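Local coordinates for glyoxalase family protein (Enterococcus faecalis, PDB 2P25) that is of unknown function but belongs to the glyoxalase/bleomycin resistance protein/dioxygenase superfamily and assembles from two chains, at residues Asn35-Leu47 against Glu53-Arg65. Sequence-based numbering, arbitrary orientation.
Sequences NHRPEKNDIKLDL and ELEIFISDQFPAR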
# COMPACT_ATOMS: atom_id res chain seq x y z
N ASN A 35 5.25 19.74 -1.62
CA ASN A 35 4.52 20.80 -2.32
C ASN A 35 3.10 20.95 -1.79
O ASN A 35 2.43 19.96 -1.54
CB ASN A 35 4.42 20.48 -3.81
CG ASN A 35 5.75 20.65 -4.52
OD1 ASN A 35 6.15 21.77 -4.85
ND2 ASN A 35 6.43 19.53 -4.78
N HIS A 36 2.63 22.19 -1.70
CA HIS A 36 1.29 22.47 -1.18
C HIS A 36 0.33 22.64 -2.35
O HIS A 36 0.59 23.42 -3.26
CB HIS A 36 1.35 23.72 -0.29
CG HIS A 36 2.30 23.59 0.87
ND1 HIS A 36 2.25 24.41 1.98
CD2 HIS A 36 3.32 22.72 1.08
CE1 HIS A 36 3.20 24.05 2.83
NE2 HIS A 36 3.86 23.03 2.31
N ARG A 37 -0.76 21.88 -2.35
CA ARG A 37 -1.69 21.91 -3.47
C ARG A 37 -2.93 22.71 -3.07
O ARG A 37 -3.84 22.16 -2.45
CB ARG A 37 -2.07 20.50 -3.89
CG ARG A 37 -0.88 19.60 -4.18
CD ARG A 37 -1.20 18.17 -3.82
NE ARG A 37 -1.60 17.36 -4.96
CZ ARG A 37 -2.63 16.52 -4.97
NH1 ARG A 37 -3.41 16.35 -3.91
NH2 ARG A 37 -2.89 15.84 -6.08
N PRO A 38 -2.98 24.01 -3.44
CA PRO A 38 -3.99 24.92 -2.87
C PRO A 38 -5.40 24.46 -3.20
O PRO A 38 -6.30 24.53 -2.36
CB PRO A 38 -3.69 26.26 -3.55
CG PRO A 38 -2.94 25.90 -4.81
CD PRO A 38 -2.13 24.68 -4.44
N GLU A 39 -5.55 23.95 -4.41
CA GLU A 39 -6.82 23.45 -4.93
C GLU A 39 -7.40 22.33 -4.08
O GLU A 39 -8.63 22.16 -4.06
CB GLU A 39 -6.60 22.92 -6.35
CG GLU A 39 -7.84 22.90 -7.23
CD GLU A 39 -8.24 24.29 -7.72
OE1 GLU A 39 -7.42 25.24 -7.60
OE2 GLU A 39 -9.38 24.43 -8.22
N LYS A 40 -6.55 21.59 -3.37
CA LYS A 40 -6.89 20.21 -3.01
C LYS A 40 -7.30 19.73 -1.62
O LYS A 40 -7.62 18.55 -1.48
CB LYS A 40 -5.97 19.21 -3.72
CG LYS A 40 -6.52 18.85 -5.10
CD LYS A 40 -5.52 18.13 -5.96
CE LYS A 40 -6.13 17.76 -7.31
NZ LYS A 40 -5.07 17.34 -8.29
N ASN A 41 -7.25 20.53 -0.56
CA ASN A 41 -6.24 21.50 -0.29
C ASN A 41 -5.37 20.72 0.72
O ASN A 41 -5.79 20.38 1.84
CB ASN A 41 -6.82 22.74 0.36
CG ASN A 41 -7.56 22.44 1.67
OD1 ASN A 41 -8.18 21.38 1.84
ND2 ASN A 41 -7.48 23.39 2.60
N ASP A 42 -4.18 20.37 0.28
CA ASP A 42 -3.40 19.45 1.05
C ASP A 42 -1.94 19.78 0.87
O ASP A 42 -1.60 20.79 0.23
CB ASP A 42 -3.72 17.98 0.68
CG ASP A 42 -3.49 17.65 -0.80
OD1 ASP A 42 -2.81 18.42 -1.50
OD2 ASP A 42 -3.98 16.60 -1.26
N ILE A 43 -1.11 18.97 1.48
CA ILE A 43 0.32 18.97 1.25
C ILE A 43 0.67 17.59 0.69
O ILE A 43 0.18 16.58 1.21
CB ILE A 43 1.12 19.23 2.55
CG1 ILE A 43 0.78 20.62 3.11
CG2 ILE A 43 2.64 19.09 2.30
CD1 ILE A 43 1.35 20.89 4.47
N LYS A 44 1.47 17.57 -0.38
CA LYS A 44 1.95 16.32 -0.96
C LYS A 44 3.44 16.18 -0.64
O LYS A 44 4.26 16.96 -1.10
CB LYS A 44 1.73 16.29 -2.48
CG LYS A 44 1.92 14.93 -3.12
CD LYS A 44 1.53 14.96 -4.61
CE LYS A 44 1.88 13.64 -5.28
NZ LYS A 44 3.36 13.44 -5.33
N LEU A 45 3.76 15.19 0.18
CA LEU A 45 5.12 14.95 0.65
C LEU A 45 5.60 13.63 0.09
O LEU A 45 5.00 12.57 0.40
CB LEU A 45 5.10 14.95 2.20
CG LEU A 45 6.38 14.73 2.98
CD1 LEU A 45 7.44 15.84 2.67
CD2 LEU A 45 6.12 14.59 4.47
N ASP A 46 6.60 13.67 -0.80
CA ASP A 46 7.23 12.45 -1.35
C ASP A 46 8.51 12.12 -0.59
O ASP A 46 9.39 12.95 -0.45
CB ASP A 46 7.55 12.57 -2.84
CG ASP A 46 6.30 12.71 -3.71
OD1 ASP A 46 5.38 11.90 -3.57
OD2 ASP A 46 6.25 13.61 -4.57
N LEU A 47 8.60 10.88 -0.14
CA LEU A 47 9.71 10.44 0.73
C LEU A 47 10.41 9.25 0.10
O LEU A 47 9.80 8.45 -0.59
CB LEU A 47 9.17 10.01 2.10
CG LEU A 47 8.36 11.03 2.92
CD1 LEU A 47 7.93 10.48 4.26
CD2 LEU A 47 9.17 12.32 3.12
N GLU A 53 9.75 4.39 -2.49
CA GLU A 53 9.17 5.73 -2.41
C GLU A 53 7.81 5.72 -1.73
O GLU A 53 6.99 4.82 -1.94
CB GLU A 53 9.09 6.36 -3.80
CG GLU A 53 8.61 7.80 -3.82
CD GLU A 53 9.04 8.54 -5.10
OE1 GLU A 53 10.08 8.17 -5.70
OE2 GLU A 53 8.35 9.51 -5.48
N LEU A 54 7.59 6.73 -0.90
CA LEU A 54 6.35 6.83 -0.16
C LEU A 54 5.77 8.20 -0.44
O LEU A 54 6.47 9.20 -0.28
CB LEU A 54 6.65 6.66 1.34
CG LEU A 54 5.71 5.97 2.29
CD1 LEU A 54 5.47 4.51 1.87
CD2 LEU A 54 6.34 6.08 3.67
N GLU A 55 4.54 8.26 -0.91
CA GLU A 55 3.85 9.52 -1.19
C GLU A 55 2.79 9.78 -0.14
O GLU A 55 1.86 8.99 -0.01
CB GLU A 55 3.19 9.39 -2.54
CG GLU A 55 2.61 10.60 -3.13
CD GLU A 55 2.42 10.38 -4.61
OE1 GLU A 55 3.42 10.45 -5.39
OE2 GLU A 55 1.27 10.12 -5.00
N ILE A 56 2.89 10.90 0.57
CA ILE A 56 1.96 11.16 1.66
C ILE A 56 1.16 12.40 1.35
O ILE A 56 1.75 13.46 1.07
CB ILE A 56 2.68 11.29 3.01
CG1 ILE A 56 3.66 10.12 3.21
CG2 ILE A 56 1.65 11.39 4.14
CD1 ILE A 56 4.32 10.07 4.54
N PHE A 57 -0.15 12.28 1.38
CA PHE A 57 -1.06 13.40 1.19
C PHE A 57 -1.55 13.79 2.59
O PHE A 57 -2.06 12.94 3.29
CB PHE A 57 -2.26 12.98 0.32
CG PHE A 57 -1.87 12.67 -1.10
CD1 PHE A 57 -2.00 13.63 -2.11
CD2 PHE A 57 -1.38 11.41 -1.43
CE1 PHE A 57 -1.63 13.33 -3.42
CE2 PHE A 57 -0.99 11.11 -2.73
CZ PHE A 57 -1.13 12.06 -3.73
N ILE A 58 -1.35 15.05 2.98
CA ILE A 58 -1.63 15.47 4.34
C ILE A 58 -2.78 16.48 4.33
O ILE A 58 -2.68 17.52 3.71
CB ILE A 58 -0.38 16.13 5.01
CG1 ILE A 58 0.84 15.19 4.90
CG2 ILE A 58 -0.63 16.47 6.48
CD1 ILE A 58 2.15 15.85 5.18
N SER A 59 -3.83 16.19 5.08
CA SER A 59 -5.04 17.04 5.08
C SER A 59 -5.91 16.72 6.29
O SER A 59 -6.07 15.57 6.66
CB SER A 59 -5.85 16.82 3.80
OG SER A 59 -7.04 17.60 3.78
N ASP A 60 -6.53 17.75 6.85
CA ASP A 60 -7.48 17.51 7.93
C ASP A 60 -8.85 17.09 7.39
O ASP A 60 -9.78 16.91 8.17
CB ASP A 60 -7.58 18.72 8.86
CG ASP A 60 -8.17 19.93 8.19
OD1 ASP A 60 -8.41 19.89 6.97
OD2 ASP A 60 -8.38 20.95 8.89
N GLN A 61 -8.98 16.90 6.09
CA GLN A 61 -10.28 16.54 5.51
C GLN A 61 -10.59 15.04 5.55
O GLN A 61 -11.76 14.62 5.42
CB GLN A 61 -10.38 17.08 4.08
CG GLN A 61 -10.41 18.62 4.08
CD GLN A 61 -11.68 19.18 4.73
OE1 GLN A 61 -11.66 19.65 5.88
NE2 GLN A 61 -12.79 19.10 4.02
N PHE A 62 -9.55 14.23 5.74
CA PHE A 62 -9.73 12.79 5.69
C PHE A 62 -10.31 12.29 7.02
O PHE A 62 -9.71 12.49 8.06
CB PHE A 62 -8.39 12.08 5.49
CG PHE A 62 -7.60 12.53 4.29
CD1 PHE A 62 -8.16 12.55 3.02
CD2 PHE A 62 -6.26 12.89 4.44
CE1 PHE A 62 -7.40 12.95 1.91
CE2 PHE A 62 -5.48 13.27 3.34
CZ PHE A 62 -6.03 13.30 2.08
N PRO A 63 -11.45 11.56 6.98
CA PRO A 63 -11.96 10.92 8.19
C PRO A 63 -11.12 9.69 8.59
O PRO A 63 -10.24 9.25 7.83
CB PRO A 63 -13.37 10.46 7.78
CG PRO A 63 -13.23 10.19 6.32
CD PRO A 63 -12.31 11.29 5.82
N ALA A 64 -11.43 9.15 9.76
CA ALA A 64 -10.68 8.03 10.33
C ALA A 64 -10.62 6.83 9.40
O ALA A 64 -11.57 6.53 8.68
CB ALA A 64 -11.29 7.61 11.67
N ARG A 65 -9.50 6.13 9.46
CA ARG A 65 -9.35 4.89 8.70
C ARG A 65 -10.40 3.89 9.24
O ARG A 65 -10.46 3.63 10.44
CB ARG A 65 -7.95 4.34 8.94
CG ARG A 65 -7.71 3.02 8.21
CD ARG A 65 -6.32 2.47 8.55
NE ARG A 65 -6.09 1.19 7.88
CZ ARG A 65 -6.41 0.01 8.38
NH1 ARG A 65 -7.03 -0.08 9.56
NH2 ARG A 65 -6.14 -1.10 7.68
O HOH W 1 -8.34 17.01 1.33
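Leu45 and Ile56 sit at the middle of an antiparallel beta hairpin in which the axes of strands 42-47 and 53-58 come within 4.6 Å. Their backbones exchange two hydrogen bonds, and the one from Leu45 N to Ile56 O, at 2.8 Å, is almost perfectly straight (179°). Ile43 with Ile58 and Leu47 with Leu54 are joined likewise, so hydrogen-bonded pairs alternate with the non-hydrogen-bonded pairs Lys44-Phe57 and Asp46-Glu55.

Packing is close on the apolar face, where contacts run diagonally as well as straight across: Leu47 CD1 crosses to Ile56 CD1 at 3.6 Å, while Leu45 CD2 approaches Ile58 CD1 at 4.2 Å.

The other face is charged and aromatic. The Lys44 chain, with CG anti to the backbone N, lies alongside Phe57 and rests CG over one face of the ring. A bend at its last torsion (chi4 -66°) brings NZ to 3.0 Å from Glu55 OE1, a salt bridge whose hydrogen bond is weak. NZ also bonds to Asp46 OD1 on its syn lone pair, and thus bridges two carboxylate oxygens that would otherwise probably repel; Arg33 forms a salt bridge with the other Asp46 oxygen, OD2. At the ring edge, Arg37 NH1 stands 3.5 Å from Phe57 CE1, with guanidinium and ring planes 68° apart, and forms a salt bridge with Asp42 OD2 whose hydrogen bond is weak.

Beyond the Ile43-Ile58 pair the contact loosens. Exposed Asn41 and Gln61 merely graze each other, and a water links Lys40 O to Ser59 OG, which accepts from Gln61 N in an ST turn.

Within the mixed four-stranded sheet, the hairpin supplies the two inner strands, between 6-13 and 30-37, an order that fits the beta-alpha-beta-beta-beta module of the glyoxalase superfamily; helix 16-26 packs on Leu47, Leu54 and Ile56, whereas Phe57 makes a cation-pi contact with Arg75 of the second subunit.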